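Local coordinates for coat protein (Pseudomonas phage PP7, PDB 2QUD) that forms dimers that assemble into the T=3 icosahedral capsid, bind packaging signals in the RNA genome and repress translation of the viral replicase, at the interface of chains A and B. Sequence-based numbering; all coordinates share one arbitrary frame. Chains: chain A/B, Coat protein.

Contact 1: the interface of chains A and B. Residues chain A 81-83; chain B 83-87, 100.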
loop_
_atom_site.group_PDB
_atom_site.type_symbol
_atom_site.label_atom_id
_atom_site.label_comp_id
_atom_site.label_asym_id
_atom_site.label_seq_id
_atom_site.Cartn_x
_atom_site.Cartn_y
_atom_site.Cartn_z
ATOM N N VAL A 81 6.037 -5.477 7.701
ATOM C CA VAL A 81 6.150 -4.271 6.906
ATOM C C VAL A 81 5.127 -4.304 5.767
ATOM O O VAL A 81 4.934 -5.345 5.138
ATOM C CB VAL A 81 7.563 -4.133 6.293
ATOM C CG1 VAL A 81 7.707 -2.788 5.676
ATOM C CG2 VAL A 81 8.669 -4.356 7.358
ATOM N N TRP A 82 4.471 -3.182 5.516
ATOM C CA TRP A 82 3.749 -2.986 4.272
ATOM C C TRP A 82 4.136 -1.693 3.628
ATOM O O TRP A 82 3.834 -0.646 4.116
ATOM C CB TRP A 82 2.255 -3.066 4.506
ATOM C CG TRP A 82 1.366 -3.145 3.297
ATOM C CD1 TRP A 82 1.526 -2.516 2.102
ATOM C CD2 TRP A 82 0.155 -3.878 3.195
ATOM N NE1 TRP A 82 0.504 -2.816 1.275
ATOM C CE2 TRP A 82 -0.364 -3.646 1.921
ATOM C CE3 TRP A 82 -0.559 -4.684 4.069
ATOM C CZ2 TRP A 82 -1.550 -4.215 1.505
ATOM C CZ3 TRP A 82 -1.688 -5.235 3.664
ATOM C CH2 TRP A 82 -2.184 -5.028 2.394
ATOM N N SER A 83 4.847 -1.814 2.521
ATOM C CA SER A 83 5.324 -0.626 1.848
ATOM C C SER A 83 4.617 -0.425 0.509
ATOM O O SER A 83 4.138 -1.359 -0.111
ATOM C CB SER A 83 6.844 -0.651 1.681
ATOM O OG SER A 83 7.234 -1.759 0.916
ATOM N N SER B 83 2.458 -0.060 -6.400
ATOM C CA SER B 83 2.980 -1.346 -5.961
ATOM C C SER B 83 2.988 -1.478 -4.433
ATOM O O SER B 83 3.188 -0.496 -3.745
ATOM C CB SER B 83 4.412 -1.551 -6.486
ATOM O OG SER B 83 4.429 -1.744 -7.890
ATOM N N HIS B 84 2.794 -2.703 -3.955
ATOM C CA HIS B 84 2.797 -3.068 -2.550
ATOM C C HIS B 84 3.850 -4.130 -2.328
ATOM O O HIS B 84 3.937 -5.066 -3.110
ATOM C CB HIS B 84 1.455 -3.652 -2.175
ATOM C CG HIS B 84 0.311 -2.752 -2.505
ATOM N ND1 HIS B 84 -0.306 -1.975 -1.551
ATOM C CD2 HIS B 84 -0.286 -2.458 -3.680
ATOM C CE1 HIS B 84 -1.247 -1.246 -2.127
ATOM N NE2 HIS B 84 -1.261 -1.530 -3.427
ATOM N N ASP B 85 4.623 -3.993 -1.251
ATOM C CA ASP B 85 5.597 -5.001 -0.839
ATOM C C ASP B 85 5.315 -5.265 0.625
ATOM O O ASP B 85 5.552 -4.410 1.457
ATOM C CB ASP B 85 7.015 -4.486 -1.098
ATOM C CG ASP B 85 8.106 -5.523 -0.818
ATOM O OD1 ASP B 85 9.244 -5.270 -1.249
ATOM O OD2 ASP B 85 7.851 -6.558 -0.175
ATOM N N VAL B 86 4.790 -6.455 0.909
ATOM C CA VAL B 86 4.379 -6.831 2.246
ATOM C C VAL B 86 5.319 -7.913 2.795
ATOM O O VAL B 86 5.478 -8.961 2.177
ATOM C CB VAL B 86 2.931 -7.301 2.284
ATOM C CG1 VAL B 86 2.443 -7.328 3.724
ATOM C CG2 VAL B 86 2.047 -6.413 1.416
ATOM N N THR B 87 5.948 -7.642 3.947
ATOM C CA THR B 87 6.845 -8.598 4.606
ATOM C C THR B 87 6.089 -9.192 5.762
ATOM O O THR B 87 5.771 -8.489 6.730
ATOM C CB THR B 87 8.137 -7.956 5.134
ATOM O OG1 THR B 87 8.859 -7.410 4.035
ATOM C CG2 THR B 87 9.012 -8.990 5.890
ATOM N N LEU B 100 -1.681 -5.378 10.638
ATOM C CA LEU B 100 -0.910 -4.781 9.533
ATOM C C LEU B 100 -1.859 -4.473 8.370
ATOM O O LEU B 100 -1.851 -3.364 7.801
ATOM C CB LEU B 100 0.251 -5.672 9.069
ATOM C CG LEU B 100 1.178 -5.064 8.011
ATOM C CD1 LEU B 100 2.040 -3.961 8.660
ATOM C CD2 LEU B 100 2.067 -6.133 7.329
HETATM O O HOH W 1 9.958 -2.437 -0.361
#

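Contact 2: the interface of chains A and B. Residues chain A 103, 106-107, 110, 123; chain B 8-11, 44.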
loop_
_atom_site.group_PDB
_atom_site.type_symbol
_atom_site.label_atom_id
_atom_site.label_comp_id
_atom_site.label_asym_id
_atom_site.label_seq_id
_atom_site.Cartn_x
_atom_site.Cartn_y
_atom_site.Cartn_z
ATOM N N LEU A 103 -8.804 2.943 -7.199
ATOM C CA LEU A 103 -8.658 1.498 -7.445
ATOM C C LEU A 103 -7.779 0.815 -6.393
ATOM O O LEU A 103 -8.057 -0.318 -5.989
ATOM C CB LEU A 103 -8.100 1.248 -8.838
ATOM C CG LEU A 103 -9.088 1.607 -9.964
ATOM C CD1 LEU A 103 -8.318 1.718 -11.294
ATOM C CD2 LEU A 103 -10.204 0.562 -10.120
ATOM N N SER A 106 -9.738 0.466 -3.196
ATOM C CA SER A 106 -10.637 -0.680 -3.371
ATOM C C SER A 106 -9.912 -2.017 -3.277
ATOM O O SER A 106 -10.351 -2.913 -2.550
ATOM C CB SER A 106 -11.378 -0.598 -4.698
ATOM O OG SER A 106 -12.349 -1.619 -4.780
ATOM N N LEU A 107 -8.795 -2.148 -3.994
ATOM C CA LEU A 107 -8.006 -3.372 -3.935
ATOM C C LEU A 107 -7.613 -3.781 -2.523
ATOM O O LEU A 107 -7.842 -4.915 -2.124
ATOM C CB LEU A 107 -6.755 -3.192 -4.777
ATOM C CG LEU A 107 -5.693 -4.315 -4.869
ATOM C CD1 LEU A 107 -6.316 -5.622 -5.429
ATOM C CD2 LEU A 107 -4.490 -3.831 -5.678
ATOM N N THR A 110 -10.380 -5.187 -0.352
ATOM C CA THR A 110 -10.961 -6.500 -0.664
ATOM C C THR A 110 -10.676 -7.587 0.384
ATOM O O THR A 110 -9.589 -7.654 0.980
ATOM C CB THR A 110 -10.519 -7.037 -2.068
ATOM O OG1 THR A 110 -9.112 -7.300 -2.113
ATOM C CG2 THR A 110 -10.944 -6.076 -3.174
ATOM N N LEU A 123 -4.680 -14.668 -4.722
ATOM C CA LEU A 123 -5.847 -13.929 -5.230
ATOM C C LEU A 123 -6.606 -14.713 -6.300
ATOM O O LEU A 123 -6.066 -15.606 -6.941
ATOM C CB LEU A 123 -5.439 -12.587 -5.827
ATOM C CG LEU A 123 -4.737 -11.574 -4.910
ATOM C CD1 LEU A 123 -4.404 -10.323 -5.704
ATOM C CD2 LEU A 123 -5.587 -11.254 -3.661
ATOM N N ILE B 8 -10.982 -10.947 -9.460
ATOM C CA ILE B 8 -11.038 -10.059 -8.302
ATOM C C ILE B 8 -11.778 -8.804 -8.768
ATOM O O ILE B 8 -11.493 -8.273 -9.836
ATOM C CB ILE B 8 -9.622 -9.773 -7.689
ATOM C CG1 ILE B 8 -9.731 -8.856 -6.477
ATOM C CG2 ILE B 8 -8.661 -9.206 -8.693
ATOM C CD1 ILE B 8 -8.537 -8.885 -5.631
ATOM N N VAL B 9 -12.772 -8.384 -7.986
ATOM C CA VAL B 9 -13.657 -7.278 -8.365
ATOM C C VAL B 9 -13.381 -6.063 -7.481
ATOM O O VAL B 9 -13.399 -6.176 -6.258
ATOM C CB VAL B 9 -15.142 -7.699 -8.283
ATOM C CG1 VAL B 9 -16.027 -6.543 -8.681
ATOM C CG2 VAL B 9 -15.400 -8.910 -9.169
ATOM N N LEU B 10 -13.064 -4.938 -8.116
ATOM C CA LEU B 10 -12.812 -3.660 -7.443
ATOM C C LEU B 10 -14.013 -2.734 -7.649
ATOM O O LEU B 10 -14.471 -2.531 -8.767
ATOM C CB LEU B 10 -11.555 -3.004 -8.010
ATOM C CG LEU B 10 -10.277 -3.839 -8.013
ATOM C CD1 LEU B 10 -9.090 -2.993 -8.513
ATOM C CD2 LEU B 10 -10.011 -4.448 -6.642
ATOM N N SER B 11 -14.523 -2.181 -6.556
ATOM C CA SER B 11 -15.649 -1.251 -6.593
ATOM C C SER B 11 -15.143 0.155 -6.314
ATOM O O SER B 11 -14.414 0.356 -5.346
ATOM C CB SER B 11 -16.660 -1.644 -5.521
ATOM O OG SER B 11 -17.016 -3.011 -5.645
ATOM N N LEU B 44 -3.107 -6.163 -12.841
ATOM C CA LEU B 44 -2.648 -6.440 -11.491
ATOM C C LEU B 44 -1.758 -7.659 -11.523
ATOM O O LEU B 44 -2.167 -8.712 -11.976
ATOM C CB LEU B 44 -3.829 -6.707 -10.556
ATOM C CG LEU B 44 -3.507 -7.097 -9.106
ATOM C CD1 LEU B 44 -2.745 -5.951 -8.346
ATOM C CD2 LEU B 44 -4.786 -7.473 -8.382
HETATM O O HOH W 2 -14.325 -0.942 -2.439
#

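Contact 1: the interface of chains A and B
A:Val81 and B:Thr87 pair through their backbones in both directions, one N-H to O bond each way, where strand 76-89 of each chain runs antiparallel to its copy across the dimer two-fold. The A:Val81 O end is the shorter, 2.8 Å from B:Thr87 N. Two residues on, A:Ser83 and B:Asp85 repeat the reciprocal pattern, and these bridges join the two sheets into one that spans the dimer. A:Val81, A:Ser83 and A:Trp82 bury the most surface here, and alternation along the strand sends their side chains to opposite faces. A:Val81 and A:Ser83 lie on the RNA-binding face with B:Thr87; the CB atoms of A:Val81 and B:Thr87 stand 4.0 Å apart.

The indole of A:Trp82 turns to the other face, the one covered by helices. With CG anti to the backbone N (chi1 -169°), the ring reaches across the neighbouring strand, and B:Val86 places CG2 over one of its faces, 3.6 Å from the centroid of the five-membered ring, a CH-pi contact. At the edge of the same indole, NE1 donates to B:His84 ND1 at 3.1 Å. The bond is nearly straight and lies close to both ring planes, although the rings themselves stand edge-to-face at 79°. Face and edge contacts together should restrict rotation of the indole. B:Leu100, from helix 94-108, brings CD2 to 3.7 Å from A:Val81 O, adding an apolar cover beside the strand.

On the RNA-binding face, B:Asp85 O accepts twice from A:Ser83. The backbone N approaches tilted from the carbonyl plane, whereas the hydroxyl OG comes in that plane, on a lone pair, at 3.2 Å. A chi1 of 60° sets OG between the backbone N and carbonyl carbon of A:Ser83, and a water 3.1 Å from OG links that hydroxyl to B:Asp85 OD1.

Contact 2: the interface of chains A and B
B:Leu10 points its isobutyl group from strand 7-12 at the flank of helix 94-109 in chain A, where its two methyls divide the work. CD2 lies 3.5 Å from A:Leu107 CA, against the helix backbone, while CD1 turns towards A:Leu103 one turn earlier, the two side chains crossing at about a right angle. With CG anti to its carbonyl carbon (chi1 -54°), B:Leu10 also brings CD2 to 3.9 Å from A:Thr110 CG2.

A:Leu107 extends away from the helix, CG anti to the backbone N (chi1 178°), and meets B:Leu44 of strand 43-50 with both branches: CD1 faces B:Leu44 CD2 and CD2 faces B:Leu44 CD1, each pair at 3.8 Å. B:Ile8 CD1 closes on A:Leu107 CD1 tip to tip at 4.0 Å, the two side chains again roughly perpendicular. From the C-terminal segment, A:Leu123 CD1 reaches B:Leu44 CD2, so that methyl is shared by two leucines of chain A.

Beside the apolar group, A:Ser106 OG donates to B:Ser11 O from above the carbonyl plane, and a water bridges the same two oxygens; B:Ser11 is poorly ordered, which limits the weight of this link. Past the helix end, A:Thr110 OG1 caps the carbonyl of its own chain, 2.7 Å from A:Leu107 O and in the carbonyl plane.

About 16 Å separates the C-alpha centres of contact 1 and contact 2, and they have no residue in common. The element they share is the helix beginning at residue 94: chain B's copy supplies a residue to contact 1, chain A's copy most of its side of contact 2. Contact 1 continues the sheet across the two-fold, whereas contact 2 lays one subunit's helix over strands of its partner. Because the interface is two-fold symmetric, both recur with the chains exchanged. The subunits are therefore interlocked, consistent with the homodimer being the building block of the capsid and the unit that binds RNA.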